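PDB 2HQ4: hypothetical protein PH1570 from Pyrococcus horikoshii, which is of unknown function and represents the PH1570 family, folding around an antiparallel sheet flanked by helices. Local coordinates for residues Asp25-Val30 with Leu50-Glu54. Residues are numbered along the deposited sequence.
Sequences DEKFNV and LYLPE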
ATOM      1  N   ASP A  25      -6.141 -10.524  -2.400  1.00 19.68           N
ATOM      2  CA  ASP A  25      -6.391 -11.122  -3.705  1.00 20.73           C
ATOM      3  C   ASP A  25      -5.725 -12.490  -3.778  1.00 21.64           C
ATOM      4  O   ASP A  25      -4.482 -12.580  -3.817  1.00 21.90           O
ATOM      5  CB  ASP A  25      -5.858 -10.218  -4.798  1.00 19.44           C
ATOM      6  CG  ASP A  25      -6.340 -10.645  -6.158  1.00 22.11           C
ATOM      7  OD1 ASP A  25      -6.024 -11.796  -6.543  1.00 20.88           O
ATOM      8  OD2 ASP A  25      -6.996  -9.836  -6.839  1.00 22.19           O
ATOM      9  N   GLU A  26      -6.542 -13.535  -3.796  1.00 21.78           N
ATOM     10  CA  GLU A  26      -6.004 -14.919  -3.789  1.00 23.68           C
ATOM     11  C   GLU A  26      -5.672 -15.449  -5.202  1.00 24.21           C
ATOM     12  O   GLU A  26      -5.013 -16.478  -5.334  1.00 24.50           O
ATOM     13  CB  GLU A  26      -6.959 -15.863  -3.069  1.00 23.67           C
ATOM     14  CG  GLU A  26      -7.220 -15.459  -1.631  1.00 26.68           C
ATOM     15  CD  GLU A  26      -7.935 -16.546  -0.848  1.00 33.87           C
ATOM     16  OE1 GLU A  26      -9.095 -16.818  -1.157  1.00 37.27           O
ATOM     17  OE2 GLU A  26      -7.348 -17.135   0.089  1.00 40.07           O
ATOM     18  N   LYS A  27      -6.070 -14.730  -6.242  1.00 23.18           N
ATOM     19  CA  LYS A  27      -5.625 -15.076  -7.592  1.00 24.56           C
ATOM     20  C   LYS A  27      -4.152 -14.677  -7.781  1.00 24.72           C
ATOM     21  O   LYS A  27      -3.311 -15.461  -8.241  1.00 23.70           O
ATOM     22  CB  LYS A  27      -6.472 -14.323  -8.628  1.00 23.94           C
ATOM     23  CG  LYS A  27      -6.010 -14.546 -10.070  1.00 27.36           C
ATOM     24  CD  LYS A  27      -6.975 -13.961 -11.088  1.00 26.90           C
ATOM     25  CE  LYS A  27      -6.524 -14.394 -12.497  1.00 34.41           C
ATOM     26  NZ  LYS A  27      -7.380 -13.818 -13.594  1.00 36.64           N
ATOM     27  N   PHE A  28      -3.862 -13.427  -7.445  1.00 23.30           N
ATOM     28  CA  PHE A  28      -2.516 -12.889  -7.602  1.00 23.61           C
ATOM     29  C   PHE A  28      -1.663 -13.014  -6.346  1.00 22.84           C
ATOM     30  O   PHE A  28      -0.494 -12.700  -6.398  1.00 24.64           O
ATOM     31  CB  PHE A  28      -2.568 -11.450  -8.136  1.00 22.70           C
ATOM     32  CG  PHE A  28      -3.203 -11.339  -9.492  1.00 25.07           C
ATOM     33  CD1 PHE A  28      -2.540 -11.849 -10.639  1.00 27.23           C
ATOM     34  CD2 PHE A  28      -4.460 -10.750  -9.652  1.00 24.79           C
ATOM     35  CE1 PHE A  28      -3.152 -11.794 -11.926  1.00 25.22           C
ATOM     36  CE2 PHE A  28      -5.048 -10.654 -10.914  1.00 24.37           C
ATOM     37  CZ  PHE A  28      -4.385 -11.180 -12.059  1.00 24.82           C
ATOM     38  N   ASN A  29      -2.235 -13.532  -5.256  1.00 21.97           N
ATOM     39  CA  ASN A  29      -1.551 -13.654  -3.967  1.00 22.11           C
ATOM     40  C   ASN A  29      -0.950 -12.281  -3.560  1.00 21.65           C
ATOM     41  O   ASN A  29       0.274 -12.171  -3.291  1.00 20.35           O
ATOM     42  CB  ASN A  29      -0.475 -14.775  -4.012  1.00 23.59           C
ATOM     43  CG  ASN A  29       0.158 -15.048  -2.646  1.00 26.20           C
ATOM     44  OD1 ASN A  29      -0.521 -15.091  -1.619  1.00 27.77           O
ATOM     45  ND2 ASN A  29       1.475 -15.272  -2.648  1.00 28.74           N
ATOM     46  N   VAL A  30      -1.812 -11.241  -3.532  1.00 20.55           N
ATOM     47  CA  VAL A  30      -1.399  -9.874  -3.147  1.00 20.16           C
ATOM     48  C   VAL A  30      -2.299  -9.495  -1.973  1.00 20.19           C
ATOM     49  O   VAL A  30      -3.508  -9.569  -2.079  1.00 19.77           O
ATOM     50  CB  VAL A  30      -1.555  -8.842  -4.310  1.00 20.94           C
ATOM     51  CG1 VAL A  30      -1.287  -7.400  -3.848  1.00 19.61           C
ATOM     52  CG2 VAL A  30      -0.637  -9.171  -5.512  1.00 19.75           C
ATOM     53  N   LEU A  50      -3.772  -4.633 -11.320  1.00 19.48           N
ATOM     54  CA  LEU A  50      -3.863  -6.086 -11.254  1.00 20.89           C
ATOM     55  C   LEU A  50      -4.835  -6.696 -12.302  1.00 22.49           C
ATOM     56  O   LEU A  50      -4.556  -7.767 -12.863  1.00 20.89           O
ATOM     57  CB  LEU A  50      -4.248  -6.563  -9.855  1.00 20.24           C
ATOM     58  CG  LEU A  50      -3.195  -6.609  -8.733  1.00 20.83           C
ATOM     59  CD1 LEU A  50      -3.851  -7.116  -7.432  1.00 19.34           C
ATOM     60  CD2 LEU A  50      -1.994  -7.560  -9.139  1.00 20.74           C
ATOM     61  N   TYR A  51      -5.943  -5.993 -12.561  1.00 22.25           N
ATOM     62  CA  TYR A  51      -7.043  -6.508 -13.384  1.00 22.04           C
ATOM     63  C   TYR A  51      -7.108  -5.889 -14.778  1.00 23.80           C
ATOM     64  O   TYR A  51      -7.831  -6.386 -15.651  1.00 24.54           O
ATOM     65  CB  TYR A  51      -8.398  -6.411 -12.615  1.00 21.71           C
ATOM     66  CG  TYR A  51      -8.462  -7.512 -11.595  1.00 20.82           C
ATOM     67  CD1 TYR A  51      -8.857  -8.803 -11.975  1.00 21.45           C
ATOM     68  CD2 TYR A  51      -7.961  -7.327 -10.295  1.00 20.56           C
ATOM     69  CE1 TYR A  51      -8.855  -9.867 -11.057  1.00 19.76           C
ATOM     70  CE2 TYR A  51      -7.940  -8.392  -9.350  1.00 20.50           C
ATOM     71  CZ  TYR A  51      -8.400  -9.652  -9.747  1.00 21.11           C
ATOM     72  OH  TYR A  51      -8.398 -10.695  -8.859  1.00 22.24           O
ATOM     73  N   LEU A  52      -6.304  -4.853 -15.002  1.00 25.34           N
ATOM     74  CA  LEU A  52      -6.140  -4.231 -16.314  1.00 27.97           C
ATOM     75  C   LEU A  52      -5.905  -5.248 -17.432  1.00 27.95           C
ATOM     76  O   LEU A  52      -6.556  -5.145 -18.483  1.00 28.88           O
ATOM     77  CB  LEU A  52      -5.024  -3.179 -16.285  1.00 27.85           C
ATOM     78  CG  LEU A  52      -4.642  -2.411 -17.533  1.00 29.47           C
ATOM     79  CD1 LEU A  52      -5.889  -1.749 -18.128  1.00 27.48           C
ATOM     80  CD2 LEU A  52      -3.619  -1.359 -17.129  1.00 30.83           C
ATOM     81  N   PRO A  53      -4.990  -6.218 -17.228  1.00 28.45           N
ATOM     82  CA  PRO A  53      -4.790  -7.225 -18.275  1.00 28.36           C
ATOM     83  C   PRO A  53      -6.036  -8.034 -18.661  1.00 28.52           C
ATOM     84  O   PRO A  53      -6.178  -8.369 -19.827  1.00 28.98           O
ATOM     85  CB  PRO A  53      -3.723  -8.155 -17.667  1.00 28.76           C
ATOM     86  CG  PRO A  53      -2.933  -7.264 -16.715  1.00 28.88           C
ATOM     87  CD  PRO A  53      -4.057  -6.436 -16.099  1.00 27.88           C
ATOM     88  N   GLU A  54      -6.914  -8.373 -17.716  1.00 28.97           N
ATOM     89  CA  GLU A  54      -8.152  -9.089 -18.042  1.00 29.00           C
ATOM     90  C   GLU A  54      -9.243  -8.176 -18.598  1.00 28.83           C
ATOM     91  O   GLU A  54     -10.038  -8.625 -19.415  1.00 29.78           O
ATOM     92  CB  GLU A  54      -8.768  -9.790 -16.833  1.00 29.25           C
ATOM     93  CG  GLU A  54      -8.031 -10.933 -16.269  1.00 34.28           C
ATOM     94  CD  GLU A  54      -8.489 -11.237 -14.832  1.00 38.42           C
ATOM     95  OE1 GLU A  54      -9.715 -11.489 -14.611  1.00 42.85           O
ATOM     96  OE2 GLU A  54      -7.631 -11.226 -13.933  1.00 34.25           O
TER
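The turn of a β-hairpin, residues 25-30 between strands 22-25 and 30-36, packs through its side chains against residues 50-54 near the end of helix 40-55. The turn, with its G1 β-bulge, closes through Asp25 N to Val30 O (2.8 Å) and Val30 N to Asp25 O (3.0 Å). Asp25 uses both oxygens: OD1 accepts from Phe28 N (2.9 Å) in an Asx motif, while OD2 receives the Tyr51 OH hydrogen bond (2.6 Å). Phe28, thus positioned, presents its edge to the face of Tyr51 in a T-shaped stack, centroids 5.3 Å apart and planes at 76°. Leu50 packs against Phe28 and Val30, its CD2 lying 4.0 Å from Phe28 CG and 4.2 Å from Val30 CG2; Phe23, on strand 22-25 of the same hairpin, also touches Leu50 and Val30. The extended Lys27 places NZ 2.6 Å from Glu54 OE2, a salt bridge. One carboxylate therefore couples the turn's internal order to its docking, with apolar and aromatic packing beside it and an ion pair at the exposed margin.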